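Local coordinates for protein argonaute (Methanocaldococcus jannaschii, PDB 5G5S) that uses short single-stranded DNA guides to bind complementary target strands and slice the target DNA, and may defend the cell against invading genetic elements, at residues A[310-315]-A[493-498]; A[330-335]-A[489-494]; A[499-504]-A[565-570]; A[664-669]-A[681-686]. All blocks are in the same frame, centred on the assembly; numbering follows the deposited sequence.

Contact 1 (A[310-315]-A[493-498]); sequences NNTPLL and LDSKTP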
loop_
_atom_site.group_PDB
_atom_site.type_symbol
_atom_site.label_atom_id
_atom_site.label_comp_id
_atom_site.label_asym_id
_atom_site.label_seq_id
_atom_site.Cartn_x
_atom_site.Cartn_y
_atom_site.Cartn_z
ATOM N N ASN A 310 -6.876 20.174 -9.582
ATOM C CA ASN A 310 -6.286 21.480 -9.298
ATOM C C ASN A 310 -5.061 21.293 -8.434
ATOM O O ASN A 310 -5.029 20.380 -7.599
ATOM C CB ASN A 310 -7.290 22.384 -8.584
ATOM C CG ASN A 310 -8.540 22.643 -9.377
ATOM O OD1 ASN A 310 -8.503 22.861 -10.597
ATOM N ND2 ASN A 310 -9.672 22.619 -8.694
ATOM N N ASN A 311 -4.048 22.136 -8.635
ATOM C CA ASN A 311 -2.819 22.083 -7.854
ATOM C C ASN A 311 -3.094 22.855 -6.567
ATOM O O ASN A 311 -2.811 24.050 -6.470
ATOM C CB ASN A 311 -1.651 22.668 -8.658
ATOM C CG ASN A 311 -0.310 22.522 -7.988
ATOM O OD1 ASN A 311 0.001 21.495 -7.373
ATOM N ND2 ASN A 311 0.530 23.537 -8.137
ATOM N N THR A 312 -3.744 22.182 -5.614
ATOM C CA THR A 312 -4.181 22.762 -4.348
ATOM C C THR A 312 -3.023 23.381 -3.565
ATOM O O THR A 312 -1.975 22.755 -3.437
ATOM C CB THR A 312 -5.080 21.767 -3.599
ATOM O OG1 THR A 312 -6.215 21.491 -4.426
ATOM C CG2 THR A 312 -5.551 22.273 -2.230
ATOM N N PRO A 313 -3.145 24.649 -3.128
ATOM C CA PRO A 313 -2.038 25.245 -2.383
ATOM C C PRO A 313 -1.977 24.714 -0.957
ATOM O O PRO A 313 -2.936 24.120 -0.449
ATOM C CB PRO A 313 -2.310 26.758 -2.445
ATOM C CG PRO A 313 -3.677 26.913 -3.009
ATOM C CD PRO A 313 -4.298 25.568 -3.200
ATOM N N LEU A 314 -0.812 24.897 -0.340
ATOM C CA LEU A 314 -0.526 24.499 1.019
ATOM C C LEU A 314 -0.310 25.762 1.823
ATOM O O LEU A 314 0.065 26.800 1.268
ATOM C CB LEU A 314 0.729 23.596 1.071
ATOM C CG LEU A 314 0.682 22.297 0.246
ATOM C CD1 LEU A 314 2.077 21.800 -0.081
ATOM C CD2 LEU A 314 -0.131 21.218 0.937
ATOM N N LEU A 315 -0.576 25.685 3.128
ATOM C CA LEU A 315 -0.368 26.805 4.031
ATOM C C LEU A 315 0.752 26.482 5.004
ATOM O O LEU A 315 0.852 25.361 5.495
ATOM C CB LEU A 315 -1.653 27.162 4.783
ATOM C CG LEU A 315 -2.773 27.798 3.975
ATOM C CD1 LEU A 315 -4.048 27.836 4.785
ATOM C CD2 LEU A 315 -2.407 29.220 3.520
ATOM N N LEU A 493 -3.429 22.076 4.657
ATOM C CA LEU A 493 -4.193 22.272 3.425
ATOM C C LEU A 493 -4.844 23.641 3.428
ATOM O O LEU A 493 -5.362 24.059 4.466
ATOM C CB LEU A 493 -5.266 21.190 3.268
ATOM C CG LEU A 493 -4.784 19.800 2.858
ATOM C CD1 LEU A 493 -5.870 18.772 3.071
ATOM C CD2 LEU A 493 -4.323 19.778 1.401
ATOM N N ASP A 494 -4.829 24.342 2.273
ATOM C CA ASP A 494 -5.448 25.661 2.136
ATOM C C ASP A 494 -6.970 25.565 2.134
ATOM O O ASP A 494 -7.643 26.522 2.529
ATOM C CB ASP A 494 -4.949 26.390 0.873
ATOM C CG ASP A 494 -5.476 27.808 0.700
ATOM O OD1 ASP A 494 -5.353 28.609 1.655
ATOM O OD2 ASP A 494 -6.002 28.117 -0.391
ATOM N N SER A 495 -7.510 24.422 1.681
ATOM C CA SER A 495 -8.951 24.195 1.624
ATOM C C SER A 495 -9.424 23.273 2.758
ATOM O O SER A 495 -8.894 22.166 2.924
ATOM C CB SER A 495 -9.355 23.631 0.260
ATOM O OG SER A 495 -8.766 22.358 0.029
ATOM N N LYS A 496 -10.421 23.745 3.540
ATOM C CA LYS A 496 -11.025 22.978 4.633
ATOM C C LYS A 496 -12.135 22.096 4.067
ATOM O O LYS A 496 -12.911 22.526 3.203
ATOM C CB LYS A 496 -11.557 23.891 5.745
ATOM N N THR A 497 -12.198 20.854 4.563
ATOM C CA THR A 497 -13.132 19.828 4.101
ATOM C C THR A 497 -14.403 19.712 4.964
ATOM O O THR A 497 -14.353 20.113 6.131
ATOM C CB THR A 497 -12.367 18.502 4.040
ATOM O OG1 THR A 497 -12.153 18.018 5.369
ATOM C CG2 THR A 497 -11.018 18.642 3.326
ATOM N N PRO A 498 -15.519 19.095 4.464
ATOM C CA PRO A 498 -16.680 18.848 5.349
ATOM C C PRO A 498 -16.354 17.906 6.514
ATOM O O PRO A 498 -17.021 17.959 7.553
ATOM C CB PRO A 498 -17.693 18.156 4.429
ATOM C CG PRO A 498 -16.888 17.585 3.316
ATOM C CD PRO A 498 -15.760 18.545 3.111
#
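Leu314 and Leu493 pair at the edge of an antiparallel sheet of three strands, where strand 314-317 runs between strands 323-326 and 492-493. They form a non-hydrogen-bonded pair, CA atoms 4.9 Å apart. Their side chains diverge, and only the CD2 methyls come back within 4.5 Å of each other. Asp494, just past the strand, has more of its surface buried here than any other residue. Its CG lies anti to the backbone N (chi1 -176°), and the carboxylate beyond it is turned with one oxygen to Leu315 and the other to Pro313. OD1 faces the isobutyl end of Leu315, with CD1 and CD2 each at 3.5 Å. OD2 lies 3.7 Å from CG of the Pro313 ring. The carboxylate rests against apolar carbon on both oxygens. Its charge is met outside the two segments, where OD2 forms a salt bridge with Lys325 of strand 323-326. The backbone adds one weak hydrogen bond, from Asp494 N to Pro313 O at 3.3 Å. Thr312 turns OG1 to Asp664 of helix 656-666, so the polar end of this buried residue has a partner there. Its methyl is left for the other segment: Thr312 CG2 lies 3.9 Å from Ser495 OG.

Contact 2 (A[330-335]-A[489-494]); sequences NTLFTW and KYFILD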
loop_
_atom_site.group_PDB
_atom_site.type_symbol
_atom_site.label_atom_id
_atom_site.label_comp_id
_atom_site.label_asym_id
_atom_site.label_seq_id
_atom_site.Cartn_x
_atom_site.Cartn_y
_atom_site.Cartn_z
ATOM N N ASN A 330 8.888 22.004 -2.519
ATOM C CA ASN A 330 10.202 22.119 -3.162
ATOM C C ASN A 330 10.980 23.387 -2.776
ATOM O O ASN A 330 12.174 23.493 -3.083
ATOM C CB ASN A 330 10.090 21.960 -4.690
ATOM C CG ASN A 330 9.321 23.041 -5.434
ATOM O OD1 ASN A 330 8.740 23.974 -4.862
ATOM N ND2 ASN A 330 9.310 22.935 -6.751
ATOM N N THR A 331 10.293 24.334 -2.095
ATOM C CA THR A 331 10.846 25.607 -1.622
ATOM C C THR A 331 10.657 25.807 -0.101
ATOM O O THR A 331 10.810 26.929 0.382
ATOM C CB THR A 331 10.264 26.795 -2.413
ATOM O OG1 THR A 331 8.848 26.829 -2.232
ATOM C CG2 THR A 331 10.642 26.776 -3.899
ATOM N N LEU A 332 10.331 24.732 0.650
ATOM C CA LEU A 332 10.120 24.833 2.098
ATOM C C LEU A 332 11.386 25.225 2.877
ATOM O O LEU A 332 11.303 26.010 3.826
ATOM C CB LEU A 332 9.512 23.531 2.648
ATOM C CG LEU A 332 8.724 23.617 3.958
ATOM C CD1 LEU A 332 7.475 24.447 3.795
ATOM C CD2 LEU A 332 8.303 22.243 4.410
ATOM N N PHE A 333 12.548 24.680 2.464
ATOM C CA PHE A 333 13.846 24.929 3.097
ATOM C C PHE A 333 14.874 25.499 2.118
ATOM O O PHE A 333 16.070 25.245 2.263
ATOM C CB PHE A 333 14.376 23.660 3.790
ATOM C CG PHE A 333 13.485 23.123 4.885
ATOM C CD1 PHE A 333 13.606 23.583 6.191
ATOM C CD2 PHE A 333 12.537 22.142 4.614
ATOM C CE1 PHE A 333 12.787 23.076 7.206
ATOM C CE2 PHE A 333 11.718 21.640 5.627
ATOM C CZ PHE A 333 11.848 22.111 6.916
ATOM N N THR A 334 14.419 26.288 1.135
ATOM C CA THR A 334 15.312 26.932 0.170
ATOM C C THR A 334 16.151 28.042 0.839
ATOM O O THR A 334 17.259 28.335 0.385
ATOM C CB THR A 334 14.558 27.347 -1.094
ATOM O OG1 THR A 334 13.237 27.757 -0.730
ATOM C CG2 THR A 334 14.480 26.212 -2.115
ATOM N N TRP A 335 15.639 28.581 1.972
ATOM C CA TRP A 335 16.260 29.592 2.826
ATOM C C TRP A 335 17.506 29.072 3.572
ATOM O O TRP A 335 18.232 29.864 4.184
ATOM C CB TRP A 335 15.235 30.207 3.797
ATOM C CG TRP A 335 14.438 29.200 4.572
ATOM C CD1 TRP A 335 13.222 28.679 4.233
ATOM C CD2 TRP A 335 14.805 28.590 5.814
ATOM N NE1 TRP A 335 12.806 27.784 5.193
ATOM C CE2 TRP A 335 13.760 27.706 6.174
ATOM C CE3 TRP A 335 15.922 28.701 6.664
ATOM C CZ2 TRP A 335 13.795 26.940 7.348
ATOM C CZ3 TRP A 335 15.958 27.938 7.821
ATOM C CH2 TRP A 335 14.909 27.066 8.151
ATOM N N LYS A 489 4.098 19.457 12.391
ATOM C CA LYS A 489 3.025 19.816 11.462
ATOM C C LYS A 489 3.489 21.061 10.731
ATOM O O LYS A 489 3.114 22.171 11.099
ATOM C CB LYS A 489 1.711 20.093 12.231
ATOM C CG LYS A 489 0.945 18.853 12.617
ATOM C CD LYS A 489 1.422 18.236 13.906
ATOM C CE LYS A 489 1.249 16.743 13.865
ATOM N NZ LYS A 489 1.783 16.138 15.100
ATOM N N TYR A 490 4.356 20.883 9.733
ATOM C CA TYR A 490 4.924 22.016 9.008
ATOM C C TYR A 490 3.921 22.761 8.120
ATOM O O TYR A 490 3.718 23.968 8.290
ATOM C CB TYR A 490 6.194 21.621 8.240
ATOM C CG TYR A 490 7.283 22.655 8.364
ATOM C CD1 TYR A 490 7.178 23.887 7.721
ATOM C CD2 TYR A 490 8.400 22.426 9.159
ATOM C CE1 TYR A 490 8.169 24.857 7.853
ATOM C CE2 TYR A 490 9.407 23.379 9.281
ATOM C CZ TYR A 490 9.284 24.598 8.633
ATOM O OH TYR A 490 10.260 25.551 8.769
ATOM N N PHE A 491 3.278 22.038 7.210
ATOM C CA PHE A 491 2.317 22.606 6.272
ATOM C C PHE A 491 0.941 21.976 6.431
ATOM O O PHE A 491 0.833 20.824 6.854
ATOM C CB PHE A 491 2.830 22.474 4.816
ATOM C CG PHE A 491 3.201 21.072 4.395
ATOM C CD1 PHE A 491 4.480 20.576 4.619
ATOM C CD2 PHE A 491 2.274 20.251 3.762
ATOM C CE1 PHE A 491 4.813 19.264 4.257
ATOM C CE2 PHE A 491 2.611 18.945 3.389
ATOM C CZ PHE A 491 3.872 18.456 3.650
ATOM N N ILE A 492 -0.112 22.745 6.125
ATOM C CA ILE A 492 -1.501 22.280 6.178
ATOM C C ILE A 492 -2.169 22.515 4.810
ATOM O O ILE A 492 -1.536 23.072 3.908
ATOM C CB ILE A 492 -2.309 22.872 7.380
ATOM C CG1 ILE A 492 -2.486 24.400 7.273
ATOM C CG2 ILE A 492 -1.705 22.465 8.731
ATOM C CD1 ILE A 492 -3.877 24.873 7.434
ATOM N N LEU A 493 -3.429 22.076 4.657
ATOM C CA LEU A 493 -4.193 22.272 3.425
ATOM C C LEU A 493 -4.844 23.641 3.428
ATOM O O LEU A 493 -5.362 24.059 4.466
ATOM C CB LEU A 493 -5.266 21.190 3.268
ATOM C CG LEU A 493 -4.784 19.800 2.858
ATOM C CD1 LEU A 493 -5.870 18.772 3.071
ATOM C CD2 LEU A 493 -4.323 19.778 1.401
ATOM N N ASP A 494 -4.829 24.342 2.273
ATOM C CA ASP A 494 -5.448 25.661 2.136
ATOM C C ASP A 494 -6.970 25.565 2.134
ATOM O O ASP A 494 -7.643 26.522 2.529
ATOM C CB ASP A 494 -4.949 26.390 0.873
ATOM C CG ASP A 494 -5.476 27.808 0.700
ATOM O OD1 ASP A 494 -5.353 28.609 1.655
ATOM O OD2 ASP A 494 -6.002 28.117 -0.391
#
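Leu332 CG stands anti to its backbone N (chi1 -156°), on the side of Tyr490. Phe333 CG is anti to its own carbonyl carbon (chi1 -60°), and the far end of that ring also comes to Tyr490. The tyrosine ring meets two neighbouring side chains of one loop. Leu332 and Tyr490 run past each other, pointing opposite ways. Leu332 CD2 is 3.9 Å from Tyr490 CD1, and CG and CD1 of the leucine also touch the CD1-CE1 side of the ring. Phe333 and Tyr490 meet tip to tip. The edge of Phe333 is turned toward the tyrosine face in an offset edge-to-face pair, with centroids 5.2 Å apart and planes at 64°. Its closest approach is Phe333 CZ to Tyr490 CE2 at 3.6 Å. Leu332 CD2 also reaches Phe491 CD1, at 4.2 Å. Tyr490 OH comes to the rim of the Trp335 ring, close to the ring plane, 4.1 Å from CZ2. Trp335 NE1 makes a weak hydrogen bond to Leu332 O within the loop. Helix 473-485 of the Mid domain packs against both Phe333 and Tyr490 through Met483. The contact is an apolar and aromatic cluster that joins the loop between strands 323-326 and 357-365 to the chain just before strand 492-493. The buried Tyr490 hydroxyl is satisfied by a hydrogen bond to Tyr344 O, so the ring can lie among hydrocarbon.

Contact 3 (A[499-504]-A[565-570]); sequences YDYIMG and KNILFL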
loop_
_atom_site.group_PDB
_atom_site.type_symbol
_atom_site.label_atom_id
_atom_site.label_comp_id
_atom_site.label_asym_id
_atom_site.label_seq_id
_atom_site.Cartn_x
_atom_site.Cartn_y
_atom_site.Cartn_z
ATOM N N TYR A 499 -15.316 17.053 6.340
ATOM C CA TYR A 499 -14.911 16.034 7.313
ATOM C C TYR A 499 -14.153 16.511 8.515
ATOM O O TYR A 499 -13.129 17.181 8.390
ATOM C CB TYR A 499 -14.155 14.873 6.635
ATOM C CG TYR A 499 -14.894 14.320 5.440
ATOM C CD1 TYR A 499 -16.061 13.579 5.601
ATOM C CD2 TYR A 499 -14.468 14.596 4.141
ATOM C CE1 TYR A 499 -16.781 13.117 4.503
ATOM C CE2 TYR A 499 -15.166 14.116 3.035
ATOM C CZ TYR A 499 -16.312 13.356 3.223
ATOM O OH TYR A 499 -17.019 12.878 2.151
ATOM N N ASP A 500 -14.640 16.127 9.692
ATOM C CA ASP A 500 -13.966 16.395 10.959
ATOM C C ASP A 500 -12.696 15.528 10.992
ATOM O O ASP A 500 -11.644 15.999 11.408
ATOM C CB ASP A 500 -14.887 16.052 12.139
ATOM C CG ASP A 500 -16.083 16.974 12.251
ATOM O OD1 ASP A 500 -15.925 18.081 12.797
ATOM O OD2 ASP A 500 -17.174 16.589 11.790
ATOM N N TYR A 501 -12.810 14.273 10.507
ATOM C CA TYR A 501 -11.731 13.295 10.409
ATOM C C TYR A 501 -11.755 12.559 9.101
ATOM O O TYR A 501 -12.818 12.237 8.572
ATOM C CB TYR A 501 -11.808 12.240 11.534
ATOM C CG TYR A 501 -11.759 12.802 12.934
ATOM C CD1 TYR A 501 -10.714 13.638 13.337
ATOM C CD2 TYR A 501 -12.721 12.452 13.880
ATOM C CE1 TYR A 501 -10.664 14.159 14.632
ATOM C CE2 TYR A 501 -12.667 12.946 15.183
ATOM C CZ TYR A 501 -11.640 13.806 15.551
ATOM O OH TYR A 501 -11.580 14.305 16.831
ATOM N N ILE A 502 -10.564 12.292 8.585
ATOM C CA ILE A 502 -10.296 11.454 7.433
ATOM C C ILE A 502 -9.391 10.395 8.042
ATOM O O ILE A 502 -8.351 10.731 8.631
ATOM C CB ILE A 502 -9.689 12.189 6.226
ATOM C CG1 ILE A 502 -10.748 13.142 5.607
ATOM C CG2 ILE A 502 -9.162 11.148 5.194
ATOM C CD1 ILE A 502 -10.183 14.263 4.725
ATOM N N MET A 503 -9.873 9.138 8.033
ATOM C CA MET A 503 -9.179 8.057 8.696
ATOM C C MET A 503 -8.746 6.969 7.720
ATOM O O MET A 503 -9.571 6.370 7.041
ATOM C CB MET A 503 -10.044 7.507 9.842
ATOM C CG MET A 503 -10.234 8.476 10.995
ATOM S SD MET A 503 -11.186 7.720 12.332
ATOM C CE MET A 503 -11.250 9.052 13.526
ATOM N N GLY A 504 -7.439 6.773 7.638
ATOM C CA GLY A 504 -6.819 5.748 6.818
ATOM C C GLY A 504 -6.754 4.478 7.626
ATOM O O GLY A 504 -6.285 4.488 8.759
ATOM N N LYS A 565 -20.033 14.001 14.479
ATOM C CA LYS A 565 -18.924 14.186 13.569
ATOM C C LYS A 565 -19.260 13.726 12.163
ATOM O O LYS A 565 -20.200 12.962 11.957
ATOM C CB LYS A 565 -17.702 13.386 14.079
ATOM C CG LYS A 565 -17.137 13.809 15.446
ATOM C CD LYS A 565 -16.458 15.186 15.449
ATOM C CE LYS A 565 -16.057 15.640 16.832
ATOM N NZ LYS A 565 -14.870 14.901 17.335
ATOM N N ASN A 566 -18.469 14.207 11.191
ATOM C CA ASN A 566 -18.507 13.811 9.791
ATOM C C ASN A 566 -17.145 13.188 9.558
ATOM O O ASN A 566 -16.137 13.885 9.605
ATOM C CB ASN A 566 -18.772 15.001 8.850
ATOM C CG ASN A 566 -19.115 14.543 7.454
ATOM O OD1 ASN A 566 -18.976 13.366 7.100
ATOM N ND2 ASN A 566 -19.601 15.443 6.636
ATOM N N ILE A 567 -17.115 11.848 9.435
ATOM C CA ILE A 567 -15.899 11.032 9.326
ATOM C C ILE A 567 -15.888 10.252 8.037
ATOM O O ILE A 567 -16.869 9.590 7.701
ATOM C CB ILE A 567 -15.741 10.079 10.566
ATOM C CG1 ILE A 567 -15.738 10.872 11.897
ATOM C CG2 ILE A 567 -14.487 9.207 10.474
ATOM C CD1 ILE A 567 -16.250 10.087 13.059
ATOM N N LEU A 568 -14.749 10.304 7.333
ATOM C CA LEU A 568 -14.532 9.572 6.096
ATOM C C LEU A 568 -13.446 8.526 6.345
ATOM O O LEU A 568 -12.356 8.886 6.777
ATOM C CB LEU A 568 -14.135 10.537 4.945
ATOM C CG LEU A 568 -13.668 9.894 3.615
ATOM C CD1 LEU A 568 -14.798 9.166 2.915
ATOM C CD2 LEU A 568 -13.012 10.908 2.688
ATOM N N PHE A 569 -13.760 7.235 6.106
ATOM C CA PHE A 569 -12.802 6.129 6.232
ATOM C C PHE A 569 -12.283 5.703 4.868
ATOM O O PHE A 569 -13.044 5.548 3.911
ATOM C CB PHE A 569 -13.379 4.908 6.955
ATOM C CG PHE A 569 -13.533 5.080 8.445
ATOM C CD1 PHE A 569 -14.721 5.564 8.987
ATOM C CD2 PHE A 569 -12.515 4.699 9.314
ATOM C CE1 PHE A 569 -14.872 5.692 10.366
ATOM C CE2 PHE A 569 -12.665 4.837 10.693
ATOM C CZ PHE A 569 -13.832 5.353 11.210
ATOM N N LEU A 570 -10.976 5.506 4.800
ATOM C CA LEU A 570 -10.268 5.084 3.606
ATOM C C LEU A 570 -9.710 3.694 3.883
ATOM O O LEU A 570 -8.987 3.487 4.871
ATOM C CB LEU A 570 -9.122 6.075 3.348
ATOM C CG LEU A 570 -9.323 7.326 2.481
ATOM C CD1 LEU A 570 -10.704 7.914 2.555
ATOM C CD2 LEU A 570 -8.265 8.351 2.766
#
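Tyr501 to Gly504 pair in parallel with Ile567 to Leu570, as neighbouring strands in the RNase H-like sheet of the PIWI domain. The ladder is regular. Leu568 N bonds to Tyr501 O, Met503 N to Leu568 O at 2.8 Å, and Leu570 N to Met503 O. At its start, Asn566 O accepts Asp500 N at 2.7 Å and, weakly, Tyr501 N. Asp500 returns a bond through its side chain: OD2 takes Asn566 N at 2.8 Å, on its anti side and 15° out of the carboxylate plane. On the face with Tyr501, Ile567, Met503 and Phe569, the two last side chains lie side by side in a Met-aromatic contact, the sulfur set obliquely to the ring. Met503 is extended beyond CG (chi2 -177°), and SD comes within 3.6 Å of Phe569 CE2. On the other face, Ile502 CG2 touches Leu570 CD2 at 3.8 Å. Outward from the ladder, Met562 packs on the Met503 face, while Leu661 of helix 656-666 packs on Ile502 and Leu568. Both strands lead to residues assigned by similarity to the catalytic site, Asp506 and Asp572. At the opposite end, Glu595 holds the hydroxyl of Tyr499. The ring of Tyr499 is met by a CH-pi contact: Leu568 CB sits over its centre, 3.7 Å from the centroid and 12° off the normal.

Contact 4 (A[664-669]-A[681-686]); sequences DLTKMN and RIPAPI
Leu665 and Thr666 pack against Pro683 and Ala684 at the start of helix 684-697. This is a junction between helix 656-666 and helix 684-697 in the PIWI domain, in which Pro683 holds the N-cap position. Leu665 has the largest buried area of the contact and touches through its CB rather than its branches. CB lies 3.8 Å from Pro683 CB and 4.2 Å from Pro685 CD. Beyond CB, its side chain packs on Ile502 of strand 501-506, joining the helix to the central sheet. Thr666 presents its methyl, which stands anti to the carbonyl carbon, with OG1 between the backbone N and that carbon (chi1 73°). CG2 lies 3.7 Å from Pro683 N and also meets the carbonyl carbon of Ile682. Its OG1 turns instead to Tyr663 O, three residues back. Ala684 has no branch, and its CB fits against two carbonyl oxygens, 3.3 Å from Leu665 O and 3.3 Å from Met668 O. Met668 is the centre of an inverse gamma turn. Beyond the junction, Ile682 has its side chain about 6 Å from those of Asp572 and Asp690, both assigned by similarity to the active site. One hydrogen bond ties the two segments: Ala684 N gives to Leu665 O at 3.0 Å, nearly straight at 166°, the donor standing above the carbonyl plane.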
loop_
_atom_site.group_PDB
_atom_site.type_symbol
_atom_site.label_atom_id
_atom_site.label_comp_id
_atom_site.label_asym_id
_atom_site.label_seq_id
_atom_site.Cartn_x
_atom_site.Cartn_y
_atom_site.Cartn_z
ATOM N N ASP A 664 -5.625 15.832 -3.044
ATOM C CA ASP A 664 -5.060 16.778 -2.075
ATOM C C ASP A 664 -4.337 16.034 -0.963
ATOM O O ASP A 664 -3.332 16.528 -0.469
ATOM C CB ASP A 664 -6.158 17.664 -1.444
ATOM C CG ASP A 664 -6.865 18.649 -2.363
ATOM O OD1 ASP A 664 -6.375 18.868 -3.497
ATOM O OD2 ASP A 664 -7.942 19.163 -1.966
ATOM N N LEU A 665 -4.864 14.855 -0.568
ATOM C CA LEU A 665 -4.293 14.014 0.483
ATOM C C LEU A 665 -3.010 13.303 0.070
ATOM O O LEU A 665 -2.219 12.977 0.941
ATOM C CB LEU A 665 -5.330 13.045 1.070
ATOM C CG LEU A 665 -6.479 13.682 1.863
ATOM C CD1 LEU A 665 -7.632 12.699 2.033
ATOM C CD2 LEU A 665 -6.010 14.193 3.220
ATOM N N THR A 666 -2.764 13.114 -1.246
ATOM C CA THR A 666 -1.497 12.532 -1.763
ATOM C C THR A 666 -0.352 13.586 -1.627
ATOM O O THR A 666 0.838 13.255 -1.687
ATOM C CB THR A 666 -1.643 12.072 -3.247
ATOM O OG1 THR A 666 -1.688 13.213 -4.126
ATOM C CG2 THR A 666 -2.845 11.143 -3.485
ATOM N N LYS A 667 -0.743 14.860 -1.481
ATOM C CA LYS A 667 0.152 15.999 -1.335
ATOM C C LYS A 667 0.577 16.217 0.136
ATOM O O LYS A 667 1.524 16.943 0.380
ATOM C CB LYS A 667 -0.541 17.248 -1.901
ATOM C CG LYS A 667 0.373 18.244 -2.564
ATOM C CD LYS A 667 -0.416 19.482 -2.974
ATOM C CE LYS A 667 0.387 20.443 -3.819
ATOM N NZ LYS A 667 0.375 20.044 -5.250
ATOM N N MET A 668 -0.124 15.611 1.110
ATOM C CA MET A 668 0.224 15.722 2.539
ATOM C C MET A 668 1.311 14.694 2.902
ATOM O O MET A 668 1.185 13.900 3.821
ATOM C CB MET A 668 -1.033 15.633 3.435
ATOM C CG MET A 668 -2.008 16.803 3.246
ATOM S SD MET A 668 -1.273 18.482 3.299
ATOM C CE MET A 668 -0.722 18.555 4.989
ATOM N N ASN A 669 2.403 14.772 2.161
ATOM C CA ASN A 669 3.558 13.896 2.181
ATOM C C ASN A 669 4.787 14.486 2.904
ATOM O O ASN A 669 5.181 15.623 2.646
ATOM C CB ASN A 669 3.931 13.567 0.709
ATOM C CG ASN A 669 4.955 12.480 0.557
ATOM O OD1 ASN A 669 5.689 12.403 -0.423
ATOM N ND2 ASN A 669 4.982 11.574 1.493
ATOM N N ARG A 681 1.304 8.091 -4.370
ATOM C CA ARG A 681 0.423 7.410 -5.306
ATOM C C ARG A 681 -0.976 7.290 -4.650
ATOM O O ARG A 681 -2.014 7.468 -5.309
ATOM C CB ARG A 681 0.965 6.002 -5.645
ATOM C CG ARG A 681 0.125 5.304 -6.723
ATOM C CD ARG A 681 0.692 3.997 -7.209
ATOM N NE ARG A 681 -0.314 3.306 -8.018
ATOM C CZ ARG A 681 -0.741 2.064 -7.805
ATOM N NH1 ARG A 681 -0.218 1.331 -6.827
ATOM N NH2 ARG A 681 -1.662 1.530 -8.594
ATOM N N ILE A 682 -0.986 6.970 -3.347
ATOM C CA ILE A 682 -2.224 6.804 -2.601
ATOM C C ILE A 682 -2.346 7.841 -1.482
ATOM O O ILE A 682 -1.314 8.235 -0.953
ATOM C CB ILE A 682 -2.509 5.327 -2.169
ATOM C CG1 ILE A 682 -1.544 4.824 -1.098
ATOM C CG2 ILE A 682 -2.639 4.354 -3.374
ATOM C CD1 ILE A 682 -2.181 3.793 -0.222
ATOM N N PRO A 683 -3.573 8.330 -1.133
ATOM C CA PRO A 683 -3.698 9.347 -0.064
ATOM C C PRO A 683 -2.904 9.055 1.213
ATOM O O PRO A 683 -2.886 7.927 1.660
ATOM C CB PRO A 683 -5.207 9.379 0.202
ATOM C CG PRO A 683 -5.818 8.985 -1.078
ATOM C CD PRO A 683 -4.901 7.978 -1.689
ATOM N N ALA A 684 -2.254 10.077 1.798
ATOM C CA ALA A 684 -1.439 9.942 3.018
ATOM C C ALA A 684 -2.072 9.176 4.221
ATOM O O ALA A 684 -1.372 8.326 4.773
ATOM C CB ALA A 684 -0.855 11.285 3.439
ATOM N N PRO A 685 -3.373 9.354 4.603
ATOM C CA PRO A 685 -3.913 8.565 5.734
ATOM C C PRO A 685 -3.790 7.041 5.572
ATOM O O PRO A 685 -3.294 6.367 6.489
ATOM C CB PRO A 685 -5.372 9.029 5.828
ATOM C CG PRO A 685 -5.377 10.380 5.186
ATOM C CD PRO A 685 -4.385 10.305 4.093
ATOM N N ILE A 686 -4.205 6.508 4.393
ATOM C CA ILE A 686 -4.136 5.073 4.091
ATOM C C ILE A 686 -2.687 4.606 3.844
ATOM O O ILE A 686 -2.301 3.545 4.341
ATOM C CB ILE A 686 -5.189 4.600 3.029
ATOM C CG1 ILE A 686 -5.158 3.060 2.829
ATOM C CG2 ILE A 686 -5.083 5.375 1.699
ATOM C CD1 ILE A 686 -6.257 2.472 1.991
#

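How the contacts relate
Contacts 1 and 2 share Leu493 and Asp494 and meet at one sheet, where Leu315 O and Ile492 N, 2.9 Å apart, probably form a hydrogen bond. Contact 4 touches the other three. Asn311 OD1 and Lys667 NZ, 2.6 Å apart, link it to contact 1. Phe491 CZ lies 3.3 Å from Asn669 O, which brings in contact 2. Pro685 CB is 3.6 Å from Gly504 N of contact 3. Gly504 lies about 7 Å from the side chain of Asp506, and Ile682 of contact 4 about 6 Å from Asp572 and Asp690, between side chains; all three are active-site residues by similarity. Phe333 of contact 2 is about 9 Å from Gln481, which interacts with guide DNA, between side chains.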